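Local coordinates for uncharacterized conserved protein (Idiomarina loihiensis, PDB 2QSD) that is of unknown function but belongs to the DUF1543 family and folds into antiparallel beta sheets with two helices, at residues Asp58-His72 with Thr158-Trp172. Residues are numbered along the deposited sequence; the frame is centred on the assembly and turned at random.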
# COMPACT_ATOMS: atom_id res chain seq x y z
N ASP A 58 3.55 10.62 5.42
CA ASP A 58 4.73 9.76 5.68
C ASP A 58 6.03 10.25 5.05
O ASP A 58 7.09 10.14 5.66
CB ASP A 58 4.44 8.31 5.28
CG ASP A 58 3.49 7.62 6.25
OD1 ASP A 58 3.24 8.16 7.34
OD2 ASP A 58 2.99 6.52 5.91
N SER A 59 5.96 10.75 3.82
CA SER A 59 7.07 11.47 3.21
C SER A 59 6.56 12.45 2.17
O SER A 59 5.42 12.35 1.72
CB SER A 59 8.09 10.51 2.59
OG SER A 59 7.55 9.80 1.50
N PHE A 60 7.41 13.41 1.82
CA PHE A 60 7.12 14.34 0.74
C PHE A 60 8.40 14.89 0.13
O PHE A 60 9.47 14.85 0.74
CB PHE A 60 6.21 15.49 1.20
CG PHE A 60 6.86 16.46 2.15
CD1 PHE A 60 6.73 16.30 3.52
CD2 PHE A 60 7.58 17.55 1.67
CE1 PHE A 60 7.32 17.19 4.41
CE2 PHE A 60 8.18 18.44 2.55
CZ PHE A 60 8.05 18.27 3.92
N VAL A 61 8.26 15.44 -1.08
CA VAL A 61 9.33 16.19 -1.73
C VAL A 61 8.74 17.37 -2.49
O VAL A 61 7.71 17.25 -3.14
CB VAL A 61 10.21 15.28 -2.63
CG1 VAL A 61 9.37 14.49 -3.65
CG2 VAL A 61 11.32 16.08 -3.32
N HIS A 62 9.38 18.52 -2.35
CA HIS A 62 9.11 19.68 -3.18
C HIS A 62 9.77 19.40 -4.52
O HIS A 62 10.99 19.28 -4.60
CB HIS A 62 9.69 20.95 -2.53
CG HIS A 62 9.71 22.16 -3.41
ND1 HIS A 62 10.66 23.15 -3.29
CD2 HIS A 62 8.90 22.55 -4.43
CE1 HIS A 62 10.44 24.09 -4.19
NE2 HIS A 62 9.37 23.75 -4.89
N LEU A 63 8.94 19.27 -5.55
CA LEU A 63 9.41 18.92 -6.90
C LEU A 63 9.57 20.19 -7.73
O LEU A 63 8.57 20.84 -8.05
CB LEU A 63 8.37 18.01 -7.56
CG LEU A 63 8.72 16.61 -8.07
CD1 LEU A 63 7.75 16.23 -9.17
CD2 LEU A 63 10.17 16.47 -8.55
N HIS A 64 10.80 20.53 -8.09
CA HIS A 64 11.06 21.75 -8.88
C HIS A 64 11.74 21.50 -10.23
O HIS A 64 11.64 22.32 -11.15
CB HIS A 64 11.82 22.81 -8.08
CG HIS A 64 13.02 22.28 -7.35
ND1 HIS A 64 14.19 21.94 -7.99
CD2 HIS A 64 13.23 22.04 -6.03
CE1 HIS A 64 15.07 21.50 -7.10
NE2 HIS A 64 14.51 21.55 -5.91
N HIS A 65 12.42 20.36 -10.34
CA HIS A 65 13.11 19.99 -11.57
C HIS A 65 12.97 18.51 -11.85
O HIS A 65 13.11 17.70 -10.94
CB HIS A 65 14.59 20.36 -11.50
CG HIS A 65 14.86 21.81 -11.74
ND1 HIS A 65 14.90 22.74 -10.72
CD2 HIS A 65 15.11 22.49 -12.88
CE1 HIS A 65 15.15 23.94 -11.23
NE2 HIS A 65 15.29 23.81 -12.54
N VAL A 66 12.69 18.18 -13.12
CA VAL A 66 12.64 16.79 -13.60
C VAL A 66 13.32 16.71 -14.98
O VAL A 66 12.93 17.42 -15.91
CB VAL A 66 11.18 16.23 -13.72
CG1 VAL A 66 11.19 14.81 -14.29
CG2 VAL A 66 10.47 16.23 -12.39
N ASP A 67 14.34 15.86 -15.09
CA ASP A 67 15.06 15.58 -16.36
C ASP A 67 15.56 16.82 -17.11
O ASP A 67 15.48 16.90 -18.34
CB ASP A 67 14.21 14.70 -17.30
CG ASP A 67 13.90 13.33 -16.72
OD1 ASP A 67 14.68 12.82 -15.88
OD2 ASP A 67 12.87 12.74 -17.13
N GLY A 68 16.06 17.80 -16.36
CA GLY A 68 16.57 19.03 -16.95
C GLY A 68 15.54 20.13 -17.13
O GLY A 68 15.89 21.23 -17.56
N TYR A 69 14.28 19.84 -16.79
CA TYR A 69 13.20 20.81 -16.93
C TYR A 69 12.80 21.41 -15.59
O TYR A 69 12.67 20.69 -14.60
CB TYR A 69 11.97 20.17 -17.59
CG TYR A 69 12.14 19.80 -19.05
CD1 TYR A 69 11.70 20.65 -20.07
CD2 TYR A 69 12.73 18.59 -19.42
CE1 TYR A 69 11.86 20.31 -21.41
CE2 TYR A 69 12.89 18.25 -20.76
CZ TYR A 69 12.45 19.11 -21.74
OH TYR A 69 12.61 18.76 -23.07
N ARG A 70 12.61 22.72 -15.57
CA ARG A 70 12.10 23.46 -14.43
C ARG A 70 10.57 23.50 -14.46
O ARG A 70 9.98 23.70 -15.52
CB ARG A 70 12.66 24.88 -14.44
CG ARG A 70 12.22 25.78 -13.30
CD ARG A 70 13.03 27.06 -13.30
NE ARG A 70 12.46 28.07 -12.42
CZ ARG A 70 13.00 29.26 -12.19
NH1 ARG A 70 12.40 30.12 -11.38
NH2 ARG A 70 14.15 29.61 -12.77
N ILE A 71 9.95 23.30 -13.30
CA ILE A 71 8.50 23.25 -13.19
C ILE A 71 7.96 24.63 -12.84
O ILE A 71 8.39 25.24 -11.85
CB ILE A 71 8.05 22.20 -12.15
CG1 ILE A 71 8.52 20.81 -12.58
CG2 ILE A 71 6.54 22.23 -11.95
CD1 ILE A 71 8.57 19.80 -11.47
N HIS A 72 7.04 25.13 -13.66
CA HIS A 72 6.37 26.40 -13.39
C HIS A 72 4.90 26.15 -13.10
O HIS A 72 4.30 25.25 -13.69
CB HIS A 72 6.50 27.35 -14.57
CG HIS A 72 7.90 27.82 -14.81
ND1 HIS A 72 8.47 28.84 -14.08
CD2 HIS A 72 8.84 27.41 -15.69
CE1 HIS A 72 9.71 29.04 -14.51
NE2 HIS A 72 9.95 28.19 -15.48
N THR A 158 3.68 23.88 -16.29
CA THR A 158 4.44 24.10 -17.52
C THR A 158 5.92 23.86 -17.28
O THR A 158 6.42 24.08 -16.17
CB THR A 158 4.22 25.51 -18.13
OG1 THR A 158 4.49 26.51 -17.14
CG2 THR A 158 2.78 25.66 -18.63
N LEU A 159 6.62 23.41 -18.31
CA LEU A 159 8.02 23.02 -18.20
C LEU A 159 8.95 23.92 -19.00
O LEU A 159 8.59 24.38 -20.09
CB LEU A 159 8.20 21.56 -18.62
CG LEU A 159 7.35 20.55 -17.84
CD1 LEU A 159 7.45 19.18 -18.45
CD2 LEU A 159 7.75 20.49 -16.36
N GLU A 160 10.14 24.17 -18.46
CA GLU A 160 11.18 24.98 -19.10
C GLU A 160 12.54 24.31 -18.93
O GLU A 160 13.00 24.13 -17.80
CB GLU A 160 11.20 26.38 -18.50
CG GLU A 160 12.28 27.30 -19.06
CD GLU A 160 12.80 28.32 -18.05
OE1 GLU A 160 13.70 29.11 -18.41
OE2 GLU A 160 12.32 28.33 -16.90
N PHE A 161 13.18 23.94 -20.03
CA PHE A 161 14.51 23.34 -19.98
C PHE A 161 15.58 24.32 -19.48
O PHE A 161 15.77 25.38 -20.07
CB PHE A 161 14.90 22.79 -21.36
CG PHE A 161 16.22 22.06 -21.37
CD1 PHE A 161 16.30 20.72 -21.00
CD2 PHE A 161 17.39 22.71 -21.78
CE1 PHE A 161 17.52 20.04 -21.01
CE2 PHE A 161 18.61 22.04 -21.79
CZ PHE A 161 18.68 20.70 -21.41
N ASP A 162 16.26 23.96 -18.39
CA ASP A 162 17.40 24.73 -17.90
C ASP A 162 18.62 23.87 -17.53
O ASP A 162 19.64 24.40 -17.09
CB ASP A 162 16.99 25.66 -16.73
CG ASP A 162 16.53 24.90 -15.49
OD1 ASP A 162 16.60 23.65 -15.44
OD2 ASP A 162 16.10 25.58 -14.53
N GLY A 163 18.49 22.55 -17.68
CA GLY A 163 19.58 21.63 -17.39
C GLY A 163 19.79 21.20 -15.94
O GLY A 163 20.62 20.32 -15.67
N GLU A 164 19.06 21.80 -15.00
CA GLU A 164 19.18 21.44 -13.59
C GLU A 164 18.56 20.07 -13.30
O GLU A 164 17.51 19.72 -13.84
CB GLU A 164 18.53 22.48 -12.70
CG GLU A 164 19.42 23.63 -12.27
CD GLU A 164 18.81 24.43 -11.12
OE1 GLU A 164 18.46 23.83 -10.07
OE2 GLU A 164 18.69 25.67 -11.27
N GLN A 165 19.24 19.32 -12.44
CA GLN A 165 18.75 18.02 -12.01
C GLN A 165 18.27 18.10 -10.56
O GLN A 165 18.66 19.01 -9.82
CB GLN A 165 19.84 16.95 -12.17
CG GLN A 165 20.31 16.70 -13.60
CD GLN A 165 19.27 15.99 -14.47
OE1 GLN A 165 18.89 16.49 -15.52
NE2 GLN A 165 18.83 14.82 -14.03
N GLN A 166 17.41 17.16 -10.19
CA GLN A 166 16.94 17.05 -8.81
C GLN A 166 16.70 15.57 -8.51
O GLN A 166 15.93 14.91 -9.22
CB GLN A 166 15.67 17.86 -8.59
CG GLN A 166 15.04 17.65 -7.21
CD GLN A 166 13.69 18.33 -7.01
OE1 GLN A 166 13.12 18.93 -7.93
NE2 GLN A 166 13.17 18.24 -5.80
N PRO A 167 17.37 15.04 -7.47
CA PRO A 167 17.15 13.64 -7.09
C PRO A 167 15.74 13.44 -6.52
O PRO A 167 15.30 14.19 -5.65
CB PRO A 167 18.22 13.38 -6.03
CG PRO A 167 18.60 14.73 -5.50
CD PRO A 167 18.35 15.71 -6.60
N LEU A 168 15.04 12.44 -7.04
CA LEU A 168 13.69 12.14 -6.57
C LEU A 168 13.77 11.33 -5.27
O LEU A 168 13.63 10.11 -5.26
CB LEU A 168 12.90 11.40 -7.66
CG LEU A 168 11.39 11.26 -7.47
CD1 LEU A 168 10.67 12.58 -7.64
CD2 LEU A 168 10.84 10.23 -8.43
N VAL A 169 14.03 12.05 -4.17
CA VAL A 169 14.17 11.48 -2.83
C VAL A 169 13.42 12.40 -1.86
O VAL A 169 13.22 13.57 -2.16
CB VAL A 169 15.69 11.30 -2.40
CG1 VAL A 169 16.42 10.31 -3.31
CG2 VAL A 169 16.42 12.64 -2.34
N PRO A 170 12.99 11.88 -0.69
CA PRO A 170 12.21 12.76 0.20
C PRO A 170 13.01 13.91 0.80
O PRO A 170 14.20 13.77 1.09
CB PRO A 170 11.76 11.81 1.32
CG PRO A 170 11.99 10.42 0.80
CD PRO A 170 13.16 10.53 -0.11
N ASP A 171 12.35 15.06 0.96
CA ASP A 171 12.87 16.14 1.78
C ASP A 171 12.79 15.72 3.25
O ASP A 171 13.64 16.06 4.06
CB ASP A 171 12.05 17.43 1.57
CG ASP A 171 12.21 18.00 0.17
OD1 ASP A 171 13.18 17.65 -0.53
OD2 ASP A 171 11.36 18.83 -0.23
N TRP A 172 11.74 14.97 3.57
CA TRP A 172 11.41 14.59 4.93
C TRP A 172 10.71 13.24 4.88
O TRP A 172 9.93 12.98 3.97
CB TRP A 172 10.48 15.63 5.55
CG TRP A 172 9.90 15.23 6.88
CD1 TRP A 172 10.44 15.45 8.11
CD2 TRP A 172 8.66 14.54 7.10
NE1 TRP A 172 9.62 14.94 9.09
CE2 TRP A 172 8.52 14.37 8.50
CE3 TRP A 172 7.66 14.04 6.26
CZ2 TRP A 172 7.42 13.73 9.07
CZ3 TRP A 172 6.57 13.39 6.82
CH2 TRP A 172 6.46 13.24 8.22
O HOH W 1 12.99 19.72 -2.60
O HOH W 2 15.85 28.26 -14.77
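Strands 69-72 and 158-161 run antiparallel at 148°, with R70-E160 and H72-T158 as hydrogen-bonded pairs, and a second short ladder joins F60 to W172 two residues out of register. Between the ladders, Q166 carries the contact: its extended chain, with chi1 at 173° setting CG opposite the backbone N, brings the amide against the 62-65 backbone. Q166 NE2 donates to H62 O at 2.7 Å, while Q166 OE1 accepts from H64 N at 2.8 Å and from H65 N; the amide also stacks on the H64 ring, planes 12° apart, with OE1 over the ring centre. Replacing Q166 by alanine is likely to deprive H64 N and H65 N of their shared acceptor, H62 O of a donor and the H64 ring of its stacked amide. The type I' turn V66-Y69 makes 65-72 a beta hairpin, whose second strand lies beside 155-161 in a four-stranded antiparallel sheet. H65 NE2 donates in its ring plane to the syn lone pair of D162 OD2 at 2.8 Å, and E164 CB lies over the imidazole face. F161 turns its edge toward the Y69 face. On the other side of the sheet, H72 NE2 donates to E160 OE2 at 2.8 Å. Beyond Q166, H62 N donates to D171 OD2 from above the carboxylate plane, at 2.9 Å.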